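Local coordinates for protein lactose Operon Repressor (PDB 1JYE) that represses transcription of the lactose operon in Escherichia coli by binding its operator DNA, a grip that inducer sugars weaken, at residues A183-P188 and F226-Q231; G252-I257 and S280-P285. The protein carries 1 engineered substitution. All coordinates share one frame; numbering follows the deposited sequence.

Interaction 1 of 2, residues A183-P188 and F226-Q231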
ATOM      1  N   ALA A 183       8.531  -2.543  25.711  1.00 15.29           N
ATOM      2  CA  ALA A 183       7.133  -2.885  25.509  1.00 15.01           C
ATOM      3  C   ALA A 183       6.988  -3.491  24.120  1.00 13.97           C
ATOM      4  O   ALA A 183       7.759  -3.170  23.213  1.00 14.07           O
ATOM      5  CB  ALA A 183       6.251  -1.644  25.639  1.00 16.12           C
ATOM      6  N   LEU A 184       6.008  -4.375  23.967  1.00 14.03           N
ATOM      7  CA  LEU A 184       5.757  -5.038  22.695  1.00 14.48           C
ATOM      8  C   LEU A 184       4.392  -4.669  22.137  1.00 15.13           C
ATOM      9  O   LEU A 184       3.410  -4.609  22.874  1.00 14.95           O
ATOM     10  CB  LEU A 184       5.802  -6.560  22.865  1.00 14.64           C
ATOM     11  CG  LEU A 184       7.022  -7.177  23.554  1.00 14.71           C
ATOM     12  CD1 LEU A 184       6.836  -8.695  23.638  1.00 15.31           C
ATOM     13  CD2 LEU A 184       8.285  -6.829  22.789  1.00 15.69           C
ATOM     14  N   LEU A 185       4.333  -4.412  20.835  1.00 14.25           N
ATOM     15  CA  LEU A 185       3.064  -4.111  20.180  1.00 14.17           C
ATOM     16  C   LEU A 185       2.970  -5.112  19.042  1.00 13.81           C
ATOM     17  O   LEU A 185       3.571  -4.930  17.981  1.00 14.82           O
ATOM     18  CB  LEU A 185       3.032  -2.677  19.638  1.00 16.38           C
ATOM     19  CG  LEU A 185       1.778  -2.329  18.823  1.00 18.05           C
ATOM     20  CD1 LEU A 185       0.517  -2.713  19.593  1.00 20.89           C
ATOM     21  CD2 LEU A 185       1.779  -0.839  18.511  1.00 21.55           C
ATOM     22  N   ALA A 186       2.217  -6.180  19.284  1.00 13.30           N
ATOM     23  CA  ALA A 186       2.057  -7.258  18.319  1.00 12.22           C
ATOM     24  C   ALA A 186       1.008  -6.988  17.257  1.00 13.55           C
ATOM     25  O   ALA A 186       0.158  -6.111  17.410  1.00 14.13           O
ATOM     26  CB  ALA A 186       1.712  -8.554  19.058  1.00 14.65           C
ATOM     27  N   GLY A 187       1.091  -7.752  16.173  1.00 14.58           N
ATOM     28  CA  GLY A 187       0.113  -7.642  15.108  1.00 14.27           C
ATOM     29  C   GLY A 187      -1.089  -8.452  15.562  1.00 15.51           C
ATOM     30  O   GLY A 187      -1.052  -9.037  16.646  1.00 14.05           O
ATOM     31  N   PRO A 188      -2.166  -8.516  14.769  1.00 14.77           N
ATOM     32  CA  PRO A 188      -3.349  -9.284  15.166  1.00 14.65           C
ATOM     33  C   PRO A 188      -3.001 -10.762  15.317  1.00 14.34           C
ATOM     34  O   PRO A 188      -2.535 -11.398  14.375  1.00 15.07           O
ATOM     35  CB  PRO A 188      -4.335  -9.001  14.034  1.00 15.72           C
ATOM     36  CG  PRO A 188      -3.435  -8.798  12.846  1.00 14.38           C
ATOM     37  CD  PRO A 188      -2.321  -7.956  13.414  1.00 15.33           C
ATOM     38  N   PHE A 226      -1.351   3.796  17.232  1.00 14.01           N
ATOM     39  CA  PHE A 226      -1.567   5.031  17.972  1.00 15.31           C
ATOM     40  C   PHE A 226      -2.424   4.773  19.213  1.00 15.59           C
ATOM     41  O   PHE A 226      -2.088   5.207  20.318  1.00 16.64           O
ATOM     42  CB  PHE A 226      -2.277   6.056  17.085  1.00 14.70           C
ATOM     43  CG  PHE A 226      -2.640   7.326  17.800  1.00 15.62           C
ATOM     44  CD1 PHE A 226      -1.670   8.279  18.091  1.00 15.04           C
ATOM     45  CD2 PHE A 226      -3.951   7.557  18.208  1.00 17.34           C
ATOM     46  CE1 PHE A 226      -1.998   9.446  18.779  1.00 16.59           C
ATOM     47  CE2 PHE A 226      -4.287   8.721  18.898  1.00 16.76           C
ATOM     48  CZ  PHE A 226      -3.308   9.665  19.183  1.00 17.02           C
ATOM     49  N   GLN A 227      -3.535   4.071  19.019  1.00 16.53           N
ATOM     50  CA  GLN A 227      -4.453   3.775  20.116  1.00 18.09           C
ATOM     51  C   GLN A 227      -3.813   2.931  21.213  1.00 17.65           C
ATOM     52  O   GLN A 227      -3.899   3.268  22.392  1.00 17.91           O
ATOM     53  CB  GLN A 227      -5.695   3.062  19.584  1.00 19.32           C
ATOM     54  CG  GLN A 227      -6.467   3.866  18.548  1.00 26.63           C
ATOM     55  CD  GLN A 227      -7.648   3.107  17.974  1.00 29.33           C
ATOM     56  OE1 GLN A 227      -7.516   1.961  17.543  1.00 33.63           O
ATOM     57  NE2 GLN A 227      -8.808   3.750  17.952  1.00 33.15           N
ATOM     58  N   GLN A 228      -3.173   1.834  20.826  1.00 17.57           N
ATOM     59  CA  GLN A 228      -2.542   0.958  21.808  1.00 16.29           C
ATOM     60  C   GLN A 228      -1.437   1.658  22.585  1.00 17.44           C
ATOM     61  O   GLN A 228      -1.310   1.482  23.804  1.00 16.42           O
ATOM     62  CB  GLN A 228      -1.983  -0.293  21.121  1.00 15.19           C
ATOM     63  CG  GLN A 228      -3.059  -1.216  20.574  1.00 16.16           C
ATOM     64  CD  GLN A 228      -4.040  -1.649  21.649  1.00 17.77           C
ATOM     65  OE1 GLN A 228      -3.640  -2.137  22.704  1.00 18.78           O
ATOM     66  NE2 GLN A 228      -5.331  -1.475  21.382  1.00 18.64           N
ATOM     67  N   THR A 229      -0.636   2.456  21.888  1.00 15.57           N
ATOM     68  CA  THR A 229       0.455   3.165  22.538  1.00 16.25           C
ATOM     69  C   THR A 229      -0.081   4.249  23.471  1.00 17.84           C
ATOM     70  O   THR A 229       0.430   4.430  24.575  1.00 17.94           O
ATOM     71  CB  THR A 229       1.409   3.775  21.497  1.00 15.90           C
ATOM     72  OG1 THR A 229       1.909   2.726  20.657  1.00 16.85           O
ATOM     73  CG2 THR A 229       2.586   4.465  22.180  1.00 16.20           C
ATOM     74  N   MET A 230      -1.110   4.969  23.034  1.00 17.87           N
ATOM     75  CA  MET A 230      -1.693   6.005  23.879  1.00 20.27           C
ATOM     76  C   MET A 230      -2.283   5.376  25.136  1.00 19.85           C
ATOM     77  O   MET A 230      -2.160   5.926  26.230  1.00 21.38           O
ATOM     78  CB  MET A 230      -2.790   6.772  23.134  1.00 22.59           C
ATOM     79  CG  MET A 230      -2.281   7.815  22.154  1.00 25.58           C
ATOM     80  SD  MET A 230      -1.231   9.061  22.937  1.00 30.18           S
ATOM     81  CE  MET A 230      -2.228   9.532  24.319  1.00 28.41           C
ATOM     82  N   GLN A 231      -2.922   4.220  24.980  1.00 19.82           N
ATOM     83  CA  GLN A 231      -3.529   3.536  26.122  1.00 21.74           C
ATOM     84  C   GLN A 231      -2.463   3.103  27.117  1.00 21.37           C
ATOM     85  O   GLN A 231      -2.658   3.196  28.331  1.00 22.09           O
ATOM     86  CB  GLN A 231      -4.336   2.324  25.651  1.00 22.89           C
ATOM     87  CG  GLN A 231      -5.550   2.699  24.810  1.00 27.56           C
ATOM     88  CD  GLN A 231      -6.384   1.503  24.394  1.00 29.37           C
ATOM     89  OE1 GLN A 231      -7.308   1.626  23.588  1.00 33.59           O
ATOM     90  NE2 GLN A 231      -6.068   0.338  24.944  1.00 29.97           N
TER

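Interaction 2 of 2, residues G252-I257 and S280-P285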
ATOM      1  N   GLY A 252       2.053   4.884  14.026  1.00 13.59           N
ATOM      2  CA  GLY A 252       1.033   5.251  14.989  1.00 14.13           C
ATOM      3  C   GLY A 252       1.629   5.417  16.376  1.00 14.20           C
ATOM      4  O   GLY A 252       1.298   6.357  17.091  1.00 13.91           O
ATOM      5  N   ALA A 253       2.510   4.498  16.756  1.00 14.76           N
ATOM      6  CA  ALA A 253       3.159   4.560  18.063  1.00 15.29           C
ATOM      7  C   ALA A 253       3.983   5.835  18.172  1.00 15.22           C
ATOM      8  O   ALA A 253       3.964   6.516  19.195  1.00 15.57           O
ATOM      9  CB  ALA A 253       4.058   3.340  18.262  1.00 14.18           C
ATOM     10  N   MET A 254       4.710   6.152  17.107  1.00 14.61           N
ATOM     11  CA  MET A 254       5.543   7.346  17.085  1.00 15.02           C
ATOM     12  C   MET A 254       4.692   8.599  17.269  1.00 14.87           C
ATOM     13  O   MET A 254       5.094   9.534  17.963  1.00 16.60           O
ATOM     14  CB  MET A 254       6.321   7.406  15.771  1.00 16.48           C
ATOM     15  CG  MET A 254       7.432   6.365  15.686  1.00 17.54           C
ATOM     16  SD  MET A 254       8.120   6.196  14.031  1.00 19.60           S
ATOM     17  CE  MET A 254       8.741   7.858  13.766  1.00 20.97           C
ATOM     18  N   ARG A 255       3.516   8.618  16.653  1.00 15.53           N
ATOM     19  CA  ARG A 255       2.635   9.767  16.801  1.00 16.01           C
ATOM     20  C   ARG A 255       2.158   9.864  18.251  1.00 16.68           C
ATOM     21  O   ARG A 255       2.118  10.950  18.825  1.00 16.91           O
ATOM     22  CB  ARG A 255       1.418   9.662  15.877  1.00 15.67           C
ATOM     23  CG  ARG A 255       0.442  10.810  16.090  1.00 16.42           C
ATOM     24  CD  ARG A 255      -0.850  10.670  15.303  1.00 16.60           C
ATOM     25  NE  ARG A 255      -1.877  11.524  15.901  1.00 18.48           N
ATOM     26  CZ  ARG A 255      -3.176  11.252  15.906  1.00 18.53           C
ATOM     27  NH1 ARG A 255      -3.635  10.149  15.333  1.00 19.71           N
ATOM     28  NH2 ARG A 255      -4.018  12.070  16.527  1.00 21.55           N
ATOM     29  N   ALA A 256       1.808   8.726  18.843  1.00 16.87           N
ATOM     30  CA  ALA A 256       1.337   8.711  20.227  1.00 17.01           C
ATOM     31  C   ALA A 256       2.425   9.241  21.155  1.00 18.01           C
ATOM     32  O   ALA A 256       2.167  10.072  22.026  1.00 19.16           O
ATOM     33  CB  ALA A 256       0.945   7.289  20.634  1.00 16.94           C
ATOM     34  N   ILE A 257       3.643   8.749  20.962  1.00 18.13           N
ATOM     35  CA  ILE A 257       4.784   9.169  21.766  1.00 17.83           C
ATOM     36  C   ILE A 257       4.977  10.680  21.668  1.00 19.84           C
ATOM     37  O   ILE A 257       5.079  11.379  22.679  1.00 18.80           O
ATOM     38  CB  ILE A 257       6.071   8.461  21.287  1.00 18.66           C
ATOM     39  CG1 ILE A 257       5.971   6.960  21.578  1.00 18.47           C
ATOM     40  CG2 ILE A 257       7.296   9.061  21.970  1.00 19.26           C
ATOM     41  CD1 ILE A 257       7.012   6.121  20.860  1.00 17.67           C
ATOM     42  N   SER A 280      11.363   5.314   5.476  1.00 17.55           N
ATOM     43  CA  SER A 280      12.568   6.129   5.408  1.00 18.42           C
ATOM     44  C   SER A 280      12.235   7.610   5.573  1.00 19.43           C
ATOM     45  O   SER A 280      13.123   8.434   5.793  1.00 19.96           O
ATOM     46  CB  SER A 280      13.274   5.913   4.070  1.00 21.84           C
ATOM     47  OG  SER A 280      12.445   6.327   2.996  1.00 22.51           O
ATOM     48  N   CYS A 281      10.954   7.948   5.463  1.00 18.29           N
ATOM     49  CA  CYS A 281      10.542   9.339   5.594  1.00 18.23           C
ATOM     50  C   CYS A 281       9.635   9.629   6.780  1.00 18.21           C
ATOM     51  O   CYS A 281       8.982  10.669   6.833  1.00 17.16           O
ATOM     52  CB  CYS A 281       9.897   9.821   4.292  1.00 18.49           C
ATOM     53  SG  CYS A 281      11.109  10.041   2.974  1.00 20.05           S
ATOM     54  N   TYR A 282       9.573   8.703   7.732  1.00 17.36           N
ATOM     55  CA  TYR A 282       8.779   8.955   8.923  1.00 17.76           C
ATOM     56  C   TYR A 282       9.566  10.010   9.688  1.00 17.49           C
ATOM     57  O   TYR A 282      10.723  10.280   9.360  1.00 18.45           O
ATOM     58  CB  TYR A 282       8.643   7.691   9.782  1.00 17.12           C
ATOM     59  CG  TYR A 282       7.658   6.670   9.257  1.00 19.43           C
ATOM     60  CD1 TYR A 282       6.868   6.936   8.136  1.00 21.82           C
ATOM     61  CD2 TYR A 282       7.484   5.448   9.909  1.00 20.23           C
ATOM     62  CE1 TYR A 282       5.929   6.015   7.685  1.00 22.47           C
ATOM     63  CE2 TYR A 282       6.551   4.523   9.466  1.00 20.49           C
ATOM     64  CZ  TYR A 282       5.776   4.810   8.358  1.00 23.79           C
ATOM     65  OH  TYR A 282       4.837   3.905   7.929  1.00 24.19           O
ATOM     66  N   ILE A 283       8.950  10.602  10.703  1.00 17.35           N
ATOM     67  CA  ILE A 283       9.619  11.627  11.490  1.00 19.29           C
ATOM     68  C   ILE A 283       9.787  11.192  12.942  1.00 19.72           C
ATOM     69  O   ILE A 283       8.830  11.221  13.716  1.00 20.27           O
ATOM     70  CB  ILE A 283       8.827  12.951  11.461  1.00 20.25           C
ATOM     71  CG1 ILE A 283       8.646  13.412  10.012  1.00 21.78           C
ATOM     72  CG2 ILE A 283       9.557  14.010  12.275  1.00 22.25           C
ATOM     73  CD1 ILE A 283       7.773  14.648   9.863  1.00 23.49           C
ATOM     74  N   PRO A 284      11.004  10.763  13.325  1.00 19.07           N
ATOM     75  CA  PRO A 284      12.189  10.670  12.464  1.00 18.35           C
ATOM     76  C   PRO A 284      12.215   9.337  11.713  1.00 17.10           C
ATOM     77  O   PRO A 284      11.398   8.455  11.986  1.00 17.69           O
ATOM     78  CB  PRO A 284      13.337  10.798  13.459  1.00 20.72           C
ATOM     79  CG  PRO A 284      12.811  10.074  14.643  1.00 20.61           C
ATOM     80  CD  PRO A 284      11.375  10.565  14.739  1.00 19.65           C
ATOM     81  N   PRO A 285      13.144   9.177  10.753  1.00 15.89           N
ATOM     82  CA  PRO A 285      13.236   7.926   9.990  1.00 15.70           C
ATOM     83  C   PRO A 285      13.267   6.718  10.920  1.00 15.82           C
ATOM     84  O   PRO A 285      13.988   6.701  11.917  1.00 15.70           O
ATOM     85  CB  PRO A 285      14.513   8.116   9.184  1.00 16.75           C
ATOM     86  CG  PRO A 285      14.431   9.586   8.847  1.00 16.76           C
ATOM     87  CD  PRO A 285      14.055  10.194  10.191  1.00 16.03           C
TER

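Interaction 1 of 2, residues A183-P188 and F226-Q231
L185 reaches out from the strand at 183-186 and sets its two methyl groups against different residues of the helix at 226-231. The side chain leaves the strand toward the helix, and with CG anti to the backbone N (chi1 175°) CD1 comes to Q228 and CD2 to T229, so that the forked tip spreads against the helix. CD1 packs on the aliphatic root of Q228, 3.8 Å from Q228 CB and 4.0 Å from Q228 CG, and the two side chains cross at about a right angle. This is the tight part of the contact, although it buries little surface. A leucine suits the place because it has one methyl for each of two helix neighbours and no polar atom to satisfy.

Towards T229 the fit is looser: CD2 of L185 stands 4.2 Å from T229 OG1. The hydroxyl can border a methyl group in a buried setting because it is hydrogen-bonded to the carbonyl oxygen of G225, one turn back on its own helix. Q228 serves both surroundings. Its first two methylenes cover the leucine, while a bend at chi2 (-56°) turns the amide away towards the more open side, where OE1 accepts a hydrogen bond from R216.

The strand of L185 runs between strands 214-217 and 241-244 in a parallel sheet. Helix 222-234 is the connection in the beta-alpha-beta crossover joining those two strands, so it passes over the strand between them. L184 points to the other face, against helix 192-207, and T229 continues the packing onto helix 247-259.

Interaction 2 of 2, residues G252-I257 and S280-P285
M254 and I283 mark the closest approach of the backbones, 8.1 Å between their CA atoms, where a regular helix faces a loop without regular helix or strand that contains a cis peptide bond before P284. One long side chain bridges this gap. M254 extends from the helix with chi2 near 180°, then turns at chi3 (61°), and this final bend brings its methyl group in among the residues of the loop.

CE does nearly all the touching. It lies 3.3 Å from P284 O and 3.4 Å from I283 O, so two backbone carbonyls meet the same methyl carbon. Apolar carbons of the loop also touch it: Y282 CB is 4.0 Å from CE, and P284 CD is 3.9 Å away. The sulfur adds a Met-aromatic contact, with SD 5.4 Å from the centroid of the Y282 ring and 65° off the ring normal, an oblique approach. I283 contributes its carbonyl here, while the end of its side chain leads away from the helix and packs on I283 of the second subunit.

Each residue type fits its task. Methionine is long and unbranched, able to cross from helix to loop, and its thioether needs no hydrogen-bonding partner in a buried place. Tyrosine offers a polarisable ring that the sulfur meets obliquely, and proline gives the loop a rigid apolar surface. R255, the next residue along the helix, turns elsewhere, forming a salt bridge with E259.

The joint between helix and loop therefore rests on dispersion and weak electrostatics. A methyl bonded to sulfur is slightly electron-poor, so its closeness to two carbonyl oxygens is probably mildly favourable.

The centres of interactions 1 and 2 lie 14 Å apart on the same side of the chain's centre, and their helices pack directly on each other. T229 carries the connection from interaction 1: its OG1 is 3.3 Å from A253 CB, beside M254 of interaction 2. F226 makes a second bridge, its CB 3.6 Å from G252 O, and its ring takes part in a cation-pi contact with R255. A continuous layer thus runs from the sheet strand at 183-186 through two helices to the loop at 280-285. The outer part of this layer meets the second subunit, where C281 of that subunit packs on F226 and its S280 on R255.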